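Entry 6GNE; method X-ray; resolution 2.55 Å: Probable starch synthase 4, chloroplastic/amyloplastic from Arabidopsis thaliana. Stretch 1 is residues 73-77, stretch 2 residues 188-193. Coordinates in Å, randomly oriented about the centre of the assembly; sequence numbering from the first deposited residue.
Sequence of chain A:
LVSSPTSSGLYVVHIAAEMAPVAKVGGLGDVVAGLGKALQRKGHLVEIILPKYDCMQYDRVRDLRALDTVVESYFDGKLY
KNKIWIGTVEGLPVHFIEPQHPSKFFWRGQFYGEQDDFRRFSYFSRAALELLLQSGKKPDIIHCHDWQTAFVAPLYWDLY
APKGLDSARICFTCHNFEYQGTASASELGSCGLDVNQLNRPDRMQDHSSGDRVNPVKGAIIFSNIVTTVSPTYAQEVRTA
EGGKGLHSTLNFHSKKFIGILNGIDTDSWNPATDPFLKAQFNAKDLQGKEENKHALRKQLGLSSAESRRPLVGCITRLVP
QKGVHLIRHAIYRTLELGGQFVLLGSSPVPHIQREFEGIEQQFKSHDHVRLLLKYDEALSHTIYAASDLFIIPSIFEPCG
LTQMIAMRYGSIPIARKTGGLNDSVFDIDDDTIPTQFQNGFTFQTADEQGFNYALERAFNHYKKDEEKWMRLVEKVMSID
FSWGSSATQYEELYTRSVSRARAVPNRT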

# COMPACT_ATOMS: atom_id res chain seq x y z
N SER A 73 -11.23 -24.42 -13.09
CA SER A 73 -9.87 -24.16 -12.59
C SER A 73 -9.37 -25.36 -11.80
O SER A 73 -10.15 -26.03 -11.13
N TYR A 74 -8.06 -25.58 -11.83
CA TYR A 74 -7.46 -26.72 -11.13
C TYR A 74 -7.15 -26.45 -9.67
O TYR A 74 -6.68 -25.40 -9.33
N PHE A 75 -7.41 -27.43 -8.81
CA PHE A 75 -6.91 -27.43 -7.42
C PHE A 75 -6.96 -28.84 -6.82
O PHE A 75 -7.99 -29.49 -6.93
N ASP A 76 -5.86 -29.31 -6.20
CA ASP A 76 -5.80 -30.65 -5.55
C ASP A 76 -6.23 -31.78 -6.50
O ASP A 76 -7.00 -32.65 -6.11
N GLY A 77 -5.78 -31.71 -7.76
CA GLY A 77 -6.09 -32.74 -8.78
C GLY A 77 -7.48 -32.76 -9.42
O GLY A 77 -7.72 -33.56 -10.34
N LEU A 188 2.37 -26.51 -1.78
CA LEU A 188 2.63 -25.93 -3.11
C LEU A 188 2.00 -26.72 -4.25
O LEU A 188 1.75 -26.15 -5.32
N GLY A 189 1.76 -28.01 -4.02
CA GLY A 189 1.21 -28.90 -5.04
C GLY A 189 -0.27 -28.67 -5.32
O GLY A 189 -0.75 -29.08 -6.38
N SER A 190 -0.99 -28.04 -4.38
CA SER A 190 -2.41 -27.78 -4.56
C SER A 190 -2.72 -27.03 -5.86
O SER A 190 -3.58 -27.46 -6.63
N CYS A 191 -2.01 -25.95 -6.12
CA CYS A 191 -2.30 -25.10 -7.30
C CYS A 191 -1.81 -25.69 -8.61
O CYS A 191 -2.11 -25.14 -9.67
N GLY A 192 -1.06 -26.79 -8.56
CA GLY A 192 -0.61 -27.53 -9.75
C GLY A 192 0.89 -27.58 -9.95
O GLY A 192 1.37 -28.26 -10.87
N LEU A 193 1.63 -26.84 -9.12
CA LEU A 193 3.08 -26.74 -9.23
C LEU A 193 3.76 -28.02 -8.78
O LEU A 193 3.33 -28.67 -7.84

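Ser190 is the centre of this contact. It loses more surface to the opposing stretch than any other residue here, and among the residues with side chains in stretch 2 it alone sends its CA-to-CB bond toward stretch 1. It lies within a type I turn running from Gly189 to Gly192, closed by a hydrogen bond from Gly192 N to Gly189 O of 3.2 Å. Facing it are Tyr74 and Phe75, at the end of a strand, and Asp76, in the loop that follows.

A short side chain suits Ser190 because the approach is close: the CA atoms of Asp76 and Ser190 are 4.6 Å apart. With chi1 at -66° (m), Ser190 OG donates a hydrogen bond to Asp76 OD1 at 2.8 Å. The backbone reinforces this link, since Asp76 N donates to Ser190 O at 3.0 Å with a nearly straight angle of 164°. The same two residues are thus tied twice, once through side chains and once through main chain. Asp76 leaves its CB sideways to the other stretch, but its m rotamer (chi1 -66°) brings the carboxylate end nearer; OD2 is hydrogen-bonded elsewhere in the structure, so both carboxylate oxygens have partners.

Ser190 also has an apolar side. Its CB sits over one face of the Phe75 ring, 3.9 Å from the centroid and 25° off the ring normal, a CH-pi contact for which a flat aromatic surface is well suited. Phe75 reaches this position with chi1 at -148°, between the standard wells, and chi2 at 64°. Its CE1 atom also lies 4.2 Å from Cys191 CB, although the CA-to-CB bond of Cys191 points away (chi1 62°, p). Ser190 O, besides accepting from Asp76 N, receives a CA-H...O contact from Phe75 CA at 3.4 Å.

Tyr74 contributes the second-largest covered area. Its CB starts out sideways, and the t rotamer (chi1 177°, chi2 -85°) carries the ring along the turn, where its neighbours are mainly backbone atoms. Tyr74 CE1 comes within 3.4 Å of Ser190 O and also within 3.4 Å of Gly192 CA, while Tyr74 CD1 is 3.7 Å from Cys191 O. Glycine fits at 192 for two reasons: at its phi of 117° a CB would be jammed against the preceding carbonyl oxygen, and an ideal CB would lie a tight 3.5 Å from Tyr74 CD1. The bare backbone leaves room for the broad aromatic ring beside the turn.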

# COMPACT_ATOMS: atom_id res chain seq x y z
CB SER A 73 -9.92 -22.92 -11.70
OG SER A 73 -8.67 -22.63 -11.14
CB TYR A 74 -6.17 -27.12 -11.86
CG TYR A 74 -5.36 -28.25 -11.24
CD1 TYR A 74 -4.43 -28.01 -10.21
CD2 TYR A 74 -5.49 -29.57 -11.71
CE1 TYR A 74 -3.68 -29.06 -9.66
CE2 TYR A 74 -4.75 -30.62 -11.16
CZ TYR A 74 -3.84 -30.35 -10.15
OH TYR A 74 -3.11 -31.36 -9.60
CB PHE A 75 -7.72 -26.48 -6.56
CG PHE A 75 -6.94 -25.82 -5.47
CD1 PHE A 75 -5.89 -24.94 -5.78
CD2 PHE A 75 -7.25 -26.04 -4.14
CE1 PHE A 75 -5.17 -24.32 -4.77
CE2 PHE A 75 -6.53 -25.42 -3.12
CZ PHE A 75 -5.49 -24.55 -3.44
CB ASP A 76 -6.65 -30.71 -4.25
CG ASP A 76 -6.10 -29.79 -3.13
OD1 ASP A 76 -4.87 -29.75 -2.90
OD2 ASP A 76 -6.90 -29.12 -2.44
CB LEU A 188 4.14 -25.78 -3.38
CG LEU A 188 4.51 -24.79 -4.49
CD1 LEU A 188 4.00 -23.36 -4.21
CD2 LEU A 188 6.00 -24.80 -4.75
CB SER A 190 -2.99 -27.04 -3.35
OG SER A 190 -2.98 -27.83 -2.18
CB CYS A 191 -1.74 -23.68 -7.13
SG CYS A 191 0.06 -23.62 -6.96
CB LEU A 193 3.59 -25.56 -8.42
CG LEU A 193 3.24 -24.18 -8.97
CD1 LEU A 193 3.62 -23.12 -7.94
CD2 LEU A 193 3.91 -23.92 -10.32